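PDB 1RT8: fimbrin from Schizosaccharomyces pombe, which binds and cross-links actin filaments, and plays roles in cell polarity, cytokinesis, mating and spore formation. Local coordinates for residues Lys97-Ile102 and Ile128-Leu133; Ala415-Met420 and Leu445-Gly450; Glu13-Ile18 and Ile37-Phe42. All coordinates share one frame; numbering follows the deposited sequence.

In the fold
Interactions 1 and 3 lie in the first calponin-homology domain of this core of helices and loops, within actin-binding region 1, while interaction 2 lies in the fourth domain, in region 2, its centre about 31 Å from that of interaction 1. Interactions 1 and 3 touch where I128 of helix 117-131 packs on F17 of helix 11-25. Interaction 1 is a surface contact, with an arginine bonded to a helix-end carbonyl and another beside a sulfate. Interaction 2, partly buried, joins two helices by apolar packing around a valine and a close backbone approach at a glycine. In interaction 3, also partly buried, two isoleucines meet, while one arginine forms a salt bridge with the loop and another a weak bond to its backbone.

Interaction 1. Residues Lys97-Ile102 and Ile128-Leu133; sequences KAMGGI and IRRGLL. With SO4 (sulfate ion), chain C.
Where helix 82-99 of the first calponin-homology domain ends, the turn M99-G100-G101 meets R130 and R129 of helix 117-131. R130 bends at chi2 (60°), which brings CD to 3.2 Å from G100 O, and its NE donates to the carbonyl O of M99 over 3.2 Å. The donor stands above the carbonyl plane, 52° out of it. G100 O lies at the edge of the same guanidinium, in its plane. The aliphatic part of the arginine is used too: M99 CE lies 4.1 Å from R130 CG, and I102 crosses the side chain at about a right angle with CD1 against CB. The contact joins two helices of this calponin-homology domain near their C-terminal ends, with G100 and G101 turning the chain at positive phi. An alanine in place of R130 would probably leave M99 O without this donor and open a gap beside M99 CE. R129, extended from CG to NE, forms a salt bridge with E163 of helix 162-176, and NH1 and NH2 each make a weak bond to O1 of a sulfate, probably from the crystallisation liquor. One water donates to G101 O at 2.7 Å and accepts from R129 NH1 at 2.8 Å.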
ATOM      1  N   LYS A  97       4.887  -0.594  -4.143  1.00 28.49           N
ATOM      2  CA  LYS A  97       5.347   0.505  -3.302  1.00 30.55           C
ATOM      3  C   LYS A  97       4.283   1.557  -3.028  1.00 30.13           C
ATOM      4  O   LYS A  97       4.361   2.252  -2.019  1.00 30.15           O
ATOM      5  CB  LYS A  97       6.548   1.218  -3.936  1.00 31.36           C
ATOM      6  CG  LYS A  97       7.859   0.484  -3.834  1.00 34.17           C
ATOM      7  CD  LYS A  97       8.993   1.357  -4.355  1.00 37.97           C
ATOM      8  CE  LYS A  97      10.346   0.716  -4.067  1.00 38.92           C
ATOM      9  NZ  LYS A  97      11.473   1.529  -4.608  1.00 42.61           N
ATOM     10  N   ALA A  98       3.297   1.673  -3.918  1.00 30.47           N
ATOM     11  CA  ALA A  98       2.248   2.685  -3.770  1.00 31.40           C
ATOM     12  C   ALA A  98       0.893   2.200  -3.271  1.00 31.97           C
ATOM     13  O   ALA A  98      -0.050   2.982  -3.175  1.00 33.12           O
ATOM     14  CB  ALA A  98       2.057   3.413  -5.088  1.00 31.74           C
ATOM     15  N   MET A  99       0.786   0.921  -2.955  1.00 32.70           N
ATOM     16  CA  MET A  99      -0.479   0.378  -2.486  1.00 35.75           C
ATOM     17  C   MET A  99      -0.765   0.712  -1.032  1.00 36.88           C
ATOM     18  O   MET A  99      -1.923   0.801  -0.623  1.00 38.45           O
ATOM     19  CB  MET A  99      -0.486  -1.134  -2.685  1.00 35.17           C
ATOM     20  CG  MET A  99      -0.471  -1.521  -4.148  1.00 36.04           C
ATOM     21  SD  MET A  99      -0.033  -3.221  -4.398  1.00 36.61           S
ATOM     22  CE  MET A  99      -1.515  -4.037  -3.799  1.00 38.95           C
ATOM     23  N   GLY A 100       0.295   0.902  -0.259  1.00 37.63           N
ATOM     24  CA  GLY A 100       0.133   1.203   1.149  1.00 39.72           C
ATOM     25  C   GLY A 100       0.126  -0.089   1.937  1.00 40.98           C
ATOM     26  O   GLY A 100      -0.344  -1.115   1.447  1.00 40.38           O
ATOM     27  N   GLY A 101       0.653  -0.045   3.155  1.00 41.85           N
ATOM     28  CA  GLY A 101       0.686  -1.234   3.985  1.00 43.36           C
ATOM     29  C   GLY A 101       1.688  -2.284   3.535  1.00 44.23           C
ATOM     30  O   GLY A 101       1.820  -3.329   4.168  1.00 44.06           O
ATOM     31  N   ILE A 102       2.393  -2.020   2.441  1.00 44.60           N
ATOM     32  CA  ILE A 102       3.381  -2.966   1.933  1.00 46.75           C
ATOM     33  C   ILE A 102       4.778  -2.370   2.038  1.00 49.51           C
ATOM     34  O   ILE A 102       4.963  -1.172   1.832  1.00 50.35           O
ATOM     35  CB  ILE A 102       3.121  -3.320   0.447  1.00 45.39           C
ATOM     36  CG1 ILE A 102       1.791  -4.067   0.309  1.00 44.23           C
ATOM     37  CG2 ILE A 102       4.270  -4.163  -0.100  1.00 43.57           C
ATOM     38  CD1 ILE A 102       1.447  -4.436  -1.119  1.00 42.51           C
ATOM     39  N   ILE A 128      -1.048 -10.154  -0.450  1.00 23.85           N
ATOM     40  CA  ILE A 128      -2.220 -10.866   0.068  1.00 24.85           C
ATOM     41  C   ILE A 128      -2.782 -10.167   1.297  1.00 26.66           C
ATOM     42  O   ILE A 128      -4.000 -10.020   1.438  1.00 26.64           O
ATOM     43  CB  ILE A 128      -1.887 -12.320   0.464  1.00 25.59           C
ATOM     44  CG1 ILE A 128      -1.635 -13.168  -0.786  1.00 24.80           C
ATOM     45  CG2 ILE A 128      -3.044 -12.921   1.275  1.00 27.99           C
ATOM     46  CD1 ILE A 128      -1.263 -14.601  -0.474  1.00 26.08           C
ATOM     47  N   ARG A 129      -1.887  -9.751   2.191  1.00 26.71           N
ATOM     48  CA  ARG A 129      -2.279  -9.059   3.413  1.00 26.76           C
ATOM     49  C   ARG A 129      -2.980  -7.745   3.107  1.00 27.03           C
ATOM     50  O   ARG A 129      -3.982  -7.419   3.732  1.00 28.15           O
ATOM     51  CB  ARG A 129      -1.049  -8.808   4.289  1.00 26.03           C
ATOM     52  CG  ARG A 129      -1.280  -7.882   5.480  1.00 26.82           C
ATOM     53  CD  ARG A 129      -0.054  -7.866   6.393  1.00 26.92           C
ATOM     54  NE  ARG A 129      -0.191  -6.944   7.515  1.00 28.59           N
ATOM     55  CZ  ARG A 129      -0.176  -5.620   7.400  1.00 32.12           C
ATOM     56  NH1 ARG A 129      -0.030  -5.055   6.207  1.00 33.89           N
ATOM     57  NH2 ARG A 129      -0.297  -4.857   8.479  1.00 31.52           N
ATOM     58  N   ARG A 130      -2.455  -6.994   2.142  1.00 27.42           N
ATOM     59  CA  ARG A 130      -3.049  -5.721   1.769  1.00 27.24           C
ATOM     60  C   ARG A 130      -4.479  -5.884   1.246  1.00 28.77           C
ATOM     61  O   ARG A 130      -5.304  -4.988   1.400  1.00 28.21           O
ATOM     62  CB  ARG A 130      -2.185  -5.024   0.708  1.00 28.71           C
ATOM     63  CG  ARG A 130      -2.810  -3.758   0.092  1.00 30.01           C
ATOM     64  CD  ARG A 130      -3.085  -2.691   1.143  1.00 34.49           C
ATOM     65  NE  ARG A 130      -3.754  -1.515   0.581  1.00 37.11           N
ATOM     66  CZ  ARG A 130      -5.013  -1.498   0.142  1.00 38.40           C
ATOM     67  NH1 ARG A 130      -5.764  -2.593   0.194  1.00 38.84           N
ATOM     68  NH2 ARG A 130      -5.520  -0.381  -0.365  1.00 39.27           N
ATOM     69  N   GLY A 131      -4.777  -7.033   0.650  1.00 28.56           N
ATOM     70  CA  GLY A 131      -6.108  -7.255   0.108  1.00 31.35           C
ATOM     71  C   GLY A 131      -7.139  -7.875   1.039  1.00 33.50           C
ATOM     72  O   GLY A 131      -8.338  -7.799   0.771  1.00 32.41           O
ATOM     73  N   LEU A 132      -6.680  -8.470   2.136  1.00 34.56           N
ATOM     74  CA  LEU A 132      -7.560  -9.134   3.096  1.00 37.01           C
ATOM     75  C   LEU A 132      -8.897  -8.474   3.428  1.00 38.53           C
ATOM     76  O   LEU A 132      -9.929  -9.125   3.343  1.00 41.00           O
ATOM     77  CB  LEU A 132      -6.799  -9.413   4.390  1.00 37.19           C
ATOM     78  CG  LEU A 132      -5.615 -10.368   4.247  1.00 38.11           C
ATOM     79  CD1 LEU A 132      -4.938 -10.520   5.595  1.00 39.15           C
ATOM     80  CD2 LEU A 132      -6.089 -11.719   3.726  1.00 39.39           C
ATOM     81  N   LEU A 133      -8.901  -7.204   3.813  1.00 41.55           N
ATOM     82  CA  LEU A 133     -10.170  -6.551   4.145  1.00 44.58           C
ATOM     83  C   LEU A 133     -10.905  -5.899   2.964  1.00 45.87           C
ATOM     84  O   LEU A 133     -12.131  -5.838   2.959  1.00 45.44           O
ATOM     85  CB  LEU A 133      -9.970  -5.520   5.264  1.00 45.15           C
ATOM     86  CG  LEU A 133      -9.624  -6.059   6.662  1.00 46.81           C
ATOM     87  CD1 LEU A 133     -10.579  -7.187   7.030  1.00 44.09           C
ATOM     88  CD2 LEU A 133      -8.196  -6.569   6.688  1.00 48.22           C
TER
HETATM   89  S   SO4 C9002       0.963  -1.193   8.003  1.00 86.97           S
HETATM   90  O1  SO4 C9002       1.347  -2.622   7.342  1.00 87.19           O
HETATM   91  O2  SO4 C9002      -0.447  -1.023   7.710  1.00 86.98           O
HETATM   92  O3  SO4 C9002       1.227  -1.203   9.282  1.00 86.54           O
HETATM   93  O4  SO4 C9002       1.728  -0.262   7.215  1.00 87.38           O
HETATM   94  O   HOH W   1       0.775  -5.707   3.610  1.00 31.94           O

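Interaction 2. Residues Ala415-Met420 and Leu445-Gly450; sequences AWANSM and LDVLHG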
ATOM      1  N   ALA A 415       7.608  23.477 -18.546  1.00 26.54           N
ATOM      2  CA  ALA A 415       8.301  23.617 -19.827  1.00 26.24           C
ATOM      3  C   ALA A 415       8.908  22.279 -20.272  1.00 26.00           C
ATOM      4  O   ALA A 415       8.887  21.947 -21.463  1.00 27.34           O
ATOM      5  CB  ALA A 415       9.399  24.679 -19.719  1.00 25.48           C
ATOM      6  N   TRP A 416       9.446  21.522 -19.316  1.00 24.90           N
ATOM      7  CA  TRP A 416      10.031  20.217 -19.614  1.00 24.70           C
ATOM      8  C   TRP A 416       8.917  19.283 -20.065  1.00 24.45           C
ATOM      9  O   TRP A 416       9.056  18.561 -21.051  1.00 22.79           O
ATOM     10  CB  TRP A 416      10.687  19.603 -18.382  1.00 23.92           C
ATOM     11  CG  TRP A 416      11.259  18.236 -18.637  1.00 25.49           C
ATOM     12  CD1 TRP A 416      12.497  17.947 -19.139  1.00 25.14           C
ATOM     13  CD2 TRP A 416      10.616  16.973 -18.407  1.00 23.78           C
ATOM     14  NE1 TRP A 416      12.667  16.589 -19.227  1.00 25.21           N
ATOM     15  CE2 TRP A 416      11.531  15.965 -18.784  1.00 23.44           C
ATOM     16  CE3 TRP A 416       9.360  16.596 -17.916  1.00 22.58           C
ATOM     17  CZ2 TRP A 416      11.230  14.603 -18.681  1.00 24.96           C
ATOM     18  CZ3 TRP A 416       9.062  15.236 -17.812  1.00 24.92           C
ATOM     19  CH2 TRP A 416       9.994  14.259 -18.192  1.00 23.55           C
ATOM     20  N   ALA A 417       7.815  19.297 -19.325  1.00 23.04           N
ATOM     21  CA  ALA A 417       6.679  18.439 -19.643  1.00 24.90           C
ATOM     22  C   ALA A 417       6.102  18.753 -21.021  1.00 25.30           C
ATOM     23  O   ALA A 417       5.745  17.840 -21.771  1.00 26.60           O
ATOM     24  CB  ALA A 417       5.599  18.579 -18.567  1.00 22.37           C
ATOM     25  N   ASN A 418       6.007  20.037 -21.357  1.00 25.70           N
ATOM     26  CA  ASN A 418       5.477  20.435 -22.659  1.00 26.03           C
ATOM     27  C   ASN A 418       6.407  19.995 -23.805  1.00 26.10           C
ATOM     28  O   ASN A 418       5.931  19.546 -24.847  1.00 27.48           O
ATOM     29  CB  ASN A 418       5.252  21.951 -22.722  1.00 24.34           C
ATOM     30  CG  ASN A 418       3.913  22.368 -22.140  1.00 27.44           C
ATOM     31  OD1 ASN A 418       2.906  21.678 -22.311  1.00 24.74           O
ATOM     32  ND2 ASN A 418       3.888  23.514 -21.461  1.00 25.54           N
ATOM     33  N   SER A 419       7.717  20.129 -23.605  1.00 26.86           N
ATOM     34  CA  SER A 419       8.713  19.733 -24.606  1.00 29.00           C
ATOM     35  C   SER A 419       8.576  18.253 -24.928  1.00 28.63           C
ATOM     36  O   SER A 419       8.631  17.853 -26.088  1.00 28.23           O
ATOM     37  CB  SER A 419      10.130  19.982 -24.090  1.00 30.11           C
ATOM     38  OG  SER A 419      10.329  21.354 -23.825  1.00 40.45           O
ATOM     39  N   MET A 420       8.410  17.448 -23.883  1.00 25.71           N
ATOM     40  CA  MET A 420       8.250  16.007 -24.020  1.00 27.02           C
ATOM     41  C   MET A 420       6.944  15.677 -24.766  1.00 26.67           C
ATOM     42  O   MET A 420       6.933  14.859 -25.684  1.00 25.04           O
ATOM     43  CB  MET A 420       8.244  15.375 -22.621  1.00 29.12           C
ATOM     44  CG  MET A 420       9.037  14.088 -22.501  1.00 34.54           C
ATOM     45  SD  MET A 420      10.717  14.222 -23.137  1.00 32.79           S
ATOM     46  CE  MET A 420      11.700  13.713 -21.740  1.00 37.45           C
ATOM     47  N   LEU A 445      -0.105  11.210 -21.038  1.00 21.91           N
ATOM     48  CA  LEU A 445       0.257  10.125 -21.940  1.00 21.83           C
ATOM     49  C   LEU A 445       1.214  10.675 -23.026  1.00 21.17           C
ATOM     50  O   LEU A 445       2.139   9.979 -23.452  1.00 22.23           O
ATOM     51  CB  LEU A 445      -1.003   9.505 -22.559  1.00 23.93           C
ATOM     52  CG  LEU A 445      -1.850   8.692 -21.572  1.00 24.84           C
ATOM     53  CD1 LEU A 445      -3.196   8.352 -22.177  1.00 25.63           C
ATOM     54  CD2 LEU A 445      -1.105   7.416 -21.188  1.00 23.06           C
ATOM     55  N   ASP A 446       1.008  11.924 -23.449  1.00 21.89           N
ATOM     56  CA  ASP A 446       1.897  12.546 -24.443  1.00 24.03           C
ATOM     57  C   ASP A 446       3.298  12.758 -23.862  1.00 24.45           C
ATOM     58  O   ASP A 446       4.304  12.610 -24.565  1.00 22.78           O
ATOM     59  CB  ASP A 446       1.363  13.907 -24.903  1.00 25.00           C
ATOM     60  CG  ASP A 446       0.209  13.789 -25.869  1.00 25.77           C
ATOM     61  OD1 ASP A 446      -0.001  12.694 -26.422  1.00 26.37           O
ATOM     62  OD2 ASP A 446      -0.481  14.804 -26.079  1.00 29.44           O
ATOM     63  N   VAL A 447       3.363  13.132 -22.585  1.00 24.98           N
ATOM     64  CA  VAL A 447       4.654  13.338 -21.934  1.00 23.68           C
ATOM     65  C   VAL A 447       5.409  12.009 -21.965  1.00 23.68           C
ATOM     66  O   VAL A 447       6.584  11.954 -22.328  1.00 23.46           O
ATOM     67  CB  VAL A 447       4.484  13.764 -20.467  1.00 23.37           C
ATOM     68  CG1 VAL A 447       5.842  13.851 -19.792  1.00 24.46           C
ATOM     69  CG2 VAL A 447       3.775  15.111 -20.392  1.00 23.80           C
ATOM     70  N   LEU A 448       4.716  10.938 -21.588  1.00 20.81           N
ATOM     71  CA  LEU A 448       5.307   9.607 -21.560  1.00 21.05           C
ATOM     72  C   LEU A 448       5.725   9.174 -22.958  1.00 21.08           C
ATOM     73  O   LEU A 448       6.727   8.466 -23.136  1.00 21.58           O
ATOM     74  CB  LEU A 448       4.306   8.611 -20.963  1.00 19.51           C
ATOM     75  CG  LEU A 448       4.053   8.761 -19.455  1.00 19.59           C
ATOM     76  CD1 LEU A 448       2.733   8.131 -19.039  1.00 18.46           C
ATOM     77  CD2 LEU A 448       5.196   8.114 -18.712  1.00 19.49           C
ATOM     78  N   HIS A 449       4.949   9.600 -23.946  1.00 21.40           N
ATOM     79  CA  HIS A 449       5.227   9.273 -25.334  1.00 24.79           C
ATOM     80  C   HIS A 449       6.510   9.976 -25.748  1.00 26.02           C
ATOM     81  O   HIS A 449       7.272   9.473 -26.577  1.00 27.02           O
ATOM     82  CB  HIS A 449       4.065   9.713 -26.233  1.00 25.75           C
ATOM     83  CG  HIS A 449       4.317   9.476 -27.690  1.00 30.06           C
ATOM     84  ND1 HIS A 449       4.807  10.456 -28.528  1.00 31.10           N
ATOM     85  CD2 HIS A 449       4.221   8.352 -28.440  1.00 28.76           C
ATOM     86  CE1 HIS A 449       5.004   9.943 -29.731  1.00 30.33           C
ATOM     87  NE2 HIS A 449       4.658   8.670 -29.704  1.00 29.79           N
ATOM     88  N   GLY A 450       6.751  11.148 -25.170  1.00 25.41           N
ATOM     89  CA  GLY A 450       7.972  11.861 -25.493  1.00 25.08           C
ATOM     90  C   GLY A 450       9.193  11.195 -24.875  1.00 26.70           C
ATOM     91  O   GLY A 450      10.291  11.248 -25.434  1.00 29.75           O
TER
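V447 sets CG1 anti to its backbone N (chi1 175°), which brings that methyl up to two side chains of helix 410-421: M420 CB and W416 CZ3 each lie 4.0 Å from V447 CG1. The other methyl, CG2, rests against the backbone of the same helix, 3.6 Å from A417 O. M420 CG lies 3.3 Å from V447 O, and the bend at chi2 (51°) brings SD beside the carbonyl group of G450. The tryptophan and valine side chains cross at about a right angle.

Both helices belong to the fourth calponin-homology domain, and here their axes pass 8.2 Å apart at an angle of 73°. Such a close crossing probably depends on the absence of a side chain at G450: its CA is only 4.4 Å from M420 CA, and a CB would run into M420 O. Instead, G450 CA gives a CA-H...O contact to M420 O at 3.2 Å. Helix 500-511 completes the packing, with I507 and M511 against W416 and L510 against V447. The D446 carboxylate turns to other partners, Y458 OH and the backbone N atoms of K426 and G427.

With no conventional hydrogen bond across the interface, the two helices are fitted by shape: valine methyls, a folded methionine and a bare glycine backbone, with the weak CA-H...O contact as the polar supplement.

Interaction 3. Residues Glu13-Ile18 and Ile37-Phe42; sequences ERREFI and INTETF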
ATOM      1  N   GLU A  13       3.118 -21.707   4.713  1.00 44.31           N
ATOM      2  CA  GLU A  13       2.922 -20.405   4.092  1.00 44.78           C
ATOM      3  C   GLU A  13       3.016 -20.554   2.578  1.00 44.00           C
ATOM      4  O   GLU A  13       2.146 -20.087   1.842  1.00 43.51           O
ATOM      5  CB  GLU A  13       3.970 -19.414   4.597  1.00 44.88           C
ATOM      6  CG  GLU A  13       3.646 -18.828   5.958  1.00 43.77           C
ATOM      7  CD  GLU A  13       4.788 -18.017   6.532  1.00 45.94           C
ATOM      8  OE1 GLU A  13       5.415 -17.246   5.774  1.00 46.28           O
ATOM      9  OE2 GLU A  13       5.052 -18.142   7.747  1.00 46.82           O
ATOM     10  N   ARG A  14       4.065 -21.228   2.118  1.00 44.99           N
ATOM     11  CA  ARG A  14       4.252 -21.435   0.687  1.00 45.17           C
ATOM     12  C   ARG A  14       3.078 -22.194   0.087  1.00 44.22           C
ATOM     13  O   ARG A  14       2.515 -21.782  -0.926  1.00 42.17           O
ATOM     14  CB  ARG A  14       5.549 -22.203   0.424  1.00 47.79           C
ATOM     15  CG  ARG A  14       5.784 -22.529  -1.046  1.00 49.95           C
ATOM     16  CD  ARG A  14       7.183 -23.077  -1.261  1.00 53.42           C
ATOM     17  NE  ARG A  14       7.475 -24.183  -0.353  1.00 56.62           N
ATOM     18  CZ  ARG A  14       6.850 -25.356  -0.375  1.00 58.48           C
ATOM     19  NH1 ARG A  14       5.891 -25.589  -1.264  1.00 59.36           N
ATOM     20  NH2 ARG A  14       7.180 -26.298   0.500  1.00 60.20           N
ATOM     21  N   ARG A  15       2.703 -23.302   0.722  1.00 44.55           N
ATOM     22  CA  ARG A  15       1.595 -24.109   0.226  1.00 44.40           C
ATOM     23  C   ARG A  15       0.297 -23.321   0.158  1.00 43.65           C
ATOM     24  O   ARG A  15      -0.325 -23.218  -0.903  1.00 44.02           O
ATOM     25  CB  ARG A  15       1.382 -25.343   1.111  1.00 46.96           C
ATOM     26  CG  ARG A  15       0.249 -26.241   0.626  1.00 48.63           C
ATOM     27  CD  ARG A  15      -0.063 -27.398   1.576  1.00 49.70           C
ATOM     28  NE  ARG A  15       1.022 -28.369   1.690  1.00 51.28           N
ATOM     29  CZ  ARG A  15       2.084 -28.225   2.476  1.00 52.71           C
ATOM     30  NH1 ARG A  15       2.212 -27.140   3.231  1.00 54.82           N
ATOM     31  NH2 ARG A  15       3.015 -29.169   2.518  1.00 52.58           N
ATOM     32  N   GLU A  16      -0.109 -22.762   1.294  1.00 42.32           N
ATOM     33  CA  GLU A  16      -1.350 -22.003   1.364  1.00 40.21           C
ATOM     34  C   GLU A  16      -1.360 -20.785   0.446  1.00 38.60           C
ATOM     35  O   GLU A  16      -2.356 -20.533  -0.228  1.00 38.92           O
ATOM     36  CB  GLU A  16      -1.634 -21.584   2.814  1.00 39.40           C
ATOM     37  CG  GLU A  16      -1.739 -22.750   3.801  1.00 40.36           C
ATOM     38  CD  GLU A  16      -2.650 -23.872   3.305  1.00 39.33           C
ATOM     39  OE1 GLU A  16      -3.732 -23.576   2.765  1.00 37.73           O
ATOM     40  OE2 GLU A  16      -2.283 -25.053   3.461  1.00 39.92           O
ATOM     41  N   PHE A  17      -0.264 -20.028   0.409  1.00 38.07           N
ATOM     42  CA  PHE A  17      -0.213 -18.850  -0.460  1.00 37.53           C
ATOM     43  C   PHE A  17      -0.413 -19.259  -1.917  1.00 37.52           C
ATOM     44  O   PHE A  17      -1.167 -18.622  -2.656  1.00 37.87           O
ATOM     45  CB  PHE A  17       1.127 -18.115  -0.305  1.00 37.08           C
ATOM     46  CG  PHE A  17       1.296 -17.425   1.022  1.00 36.49           C
ATOM     47  CD1 PHE A  17       2.540 -16.946   1.415  1.00 36.55           C
ATOM     48  CD2 PHE A  17       0.215 -17.257   1.881  1.00 38.06           C
ATOM     49  CE1 PHE A  17       2.705 -16.312   2.643  1.00 36.92           C
ATOM     50  CE2 PHE A  17       0.372 -16.620   3.113  1.00 38.35           C
ATOM     51  CZ  PHE A  17       1.620 -16.150   3.493  1.00 36.55           C
ATOM     52  N   ILE A  18       0.258 -20.325  -2.335  1.00 37.13           N
ATOM     53  CA  ILE A  18       0.115 -20.793  -3.704  1.00 38.80           C
ATOM     54  C   ILE A  18      -1.319 -21.236  -3.966  1.00 40.19           C
ATOM     55  O   ILE A  18      -1.859 -21.002  -5.045  1.00 40.87           O
ATOM     56  CB  ILE A  18       1.064 -21.965  -4.000  1.00 37.04           C
ATOM     57  CG1 ILE A  18       2.517 -21.488  -3.907  1.00 37.42           C
ATOM     58  CG2 ILE A  18       0.763 -22.530  -5.378  1.00 36.22           C
ATOM     59  CD1 ILE A  18       3.550 -22.602  -3.965  1.00 39.00           C
ATOM     60  N   ILE A  37      -0.803 -24.419 -10.063  1.00 61.56           N
ATOM     61  CA  ILE A  37       0.611 -24.510  -9.712  1.00 60.73           C
ATOM     62  C   ILE A  37       0.808 -25.467  -8.545  1.00 60.67           C
ATOM     63  O   ILE A  37       0.064 -25.419  -7.567  1.00 60.81           O
ATOM     64  CB  ILE A  37       1.184 -23.125  -9.323  1.00 60.01           C
ATOM     65  CG1 ILE A  37       1.036 -22.151 -10.494  1.00 59.09           C
ATOM     66  CG2 ILE A  37       2.656 -23.256  -8.927  1.00 59.10           C
ATOM     67  CD1 ILE A  37       1.510 -20.755 -10.195  1.00 58.07           C
ATOM     68  N   ASN A  38       1.813 -26.331  -8.646  1.00 61.28           N
ATOM     69  CA  ASN A  38       2.100 -27.296  -7.591  1.00 61.84           C
ATOM     70  C   ASN A  38       2.417 -26.596  -6.278  1.00 61.70           C
ATOM     71  O   ASN A  38       3.168 -25.621  -6.249  1.00 60.41           O
ATOM     72  CB  ASN A  38       3.276 -28.190  -7.987  1.00 64.21           C
ATOM     73  CG  ASN A  38       3.644 -29.180  -6.897  1.00 66.20           C
ATOM     74  OD1 ASN A  38       2.812 -29.980  -6.465  1.00 68.31           O
ATOM     75  ND2 ASN A  38       4.892 -29.129  -6.444  1.00 67.13           N
ATOM     76  N   THR A  39       1.855 -27.111  -5.187  1.00 61.43           N
ATOM     77  CA  THR A  39       2.064 -26.520  -3.873  1.00 61.41           C
ATOM     78  C   THR A  39       3.241 -27.120  -3.109  1.00 61.64           C
ATOM     79  O   THR A  39       3.431 -26.813  -1.933  1.00 62.32           O
ATOM     80  CB  THR A  39       0.798 -26.661  -3.004  1.00 61.57           C
ATOM     81  OG1 THR A  39       0.571 -28.044  -2.703  1.00 61.52           O
ATOM     82  CG2 THR A  39      -0.416 -26.110  -3.744  1.00 59.97           C
ATOM     83  N   GLU A  40       4.038 -27.958  -3.769  1.00 62.14           N
ATOM     84  CA  GLU A  40       5.181 -28.584  -3.103  1.00 62.00           C
ATOM     85  C   GLU A  40       6.513 -28.442  -3.838  1.00 62.31           C
ATOM     86  O   GLU A  40       7.385 -29.298  -3.683  1.00 64.14           O
ATOM     87  CB  GLU A  40       4.926 -30.083  -2.889  1.00 62.07           C
ATOM     88  CG  GLU A  40       3.643 -30.452  -2.148  1.00 60.94           C
ATOM     89  CD  GLU A  40       3.506 -29.765  -0.792  1.00 60.89           C
ATOM     90  OE1 GLU A  40       4.511 -29.696  -0.029  1.00 59.06           O
ATOM     91  OE2 GLU A  40       2.379 -29.305  -0.492  1.00 59.30           O
ATOM     92  N   THR A  41       6.690 -27.377  -4.621  1.00 61.71           N
ATOM     93  CA  THR A  41       7.945 -27.204  -5.365  1.00 60.12           C
ATOM     94  C   THR A  41       8.318 -25.761  -5.717  1.00 59.32           C
ATOM     95  O   THR A  41       7.523 -24.837  -5.544  1.00 59.13           O
ATOM     96  CB  THR A  41       7.919 -28.011  -6.692  1.00 59.70           C
ATOM     97  OG1 THR A  41       6.769 -27.627  -7.457  1.00 58.67           O
ATOM     98  CG2 THR A  41       7.865 -29.510  -6.423  1.00 59.15           C
ATOM     99  N   PHE A  42       9.541 -25.589  -6.222  1.00 59.23           N
ATOM    100  CA  PHE A  42      10.059 -24.277  -6.641  1.00 59.32           C
ATOM    101  C   PHE A  42       9.139 -23.744  -7.741  1.00 57.24           C
ATOM    102  O   PHE A  42       8.950 -22.538  -7.862  1.00 58.13           O
ATOM    103  CB  PHE A  42      11.512 -24.416  -7.174  1.00 61.43           C
ATOM    104  CG  PHE A  42      12.219 -23.086  -7.476  1.00 63.64           C
ATOM    105  CD1 PHE A  42      13.489 -22.805  -6.926  1.00 63.82           C
ATOM    106  CD2 PHE A  42      11.638 -22.127  -8.303  1.00 64.37           C
ATOM    107  CE1 PHE A  42      14.145 -21.581  -7.196  1.00 63.98           C
ATOM    108  CE2 PHE A  42      12.295 -20.893  -8.578  1.00 64.67           C
ATOM    109  CZ  PHE A  42      13.545 -20.628  -8.024  1.00 62.97           C
TER
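R15 and E40 form a salt bridge that ties helix 11-25 of the first calponin-homology domain to the loop leading into helix 43-47, with R15 NE 2.7 Å from E40 OE2. R15 NH2 lies 3.0 Å from E40 OE1, so two nitrogens of the guanidinium meet both carboxylate oxygens, the two planes 34° apart. E40 OE2 has a second partner within the loop: T39 OG1 donates to it at 3.1 Å, meeting it on the anti side. These two would probably hold the carboxylate's rotation. R14 serves the backbone instead: NH1 makes a weak bond to T39 O at 2.8 Å, the acceptor at the guanidinium edge. T39 O and E40 OE2, two acceptors 3.1 Å apart, are thus served separately, the first by R14, the second by R15 and T39 OG1. R14 NH2 stays 4.4 Å from E40 OE1, too far for a salt bridge; R15, with R14 further off, is likely to favour the ionised glutamate.

Next to the charged groups the contact is apolar. R15 CG packs against T39 CB, and I18, which also touches F44, crosses I37 at about a right angle, placing its CG2 4.0 Å from I37 CB and 4.1 Å from T39 CG2.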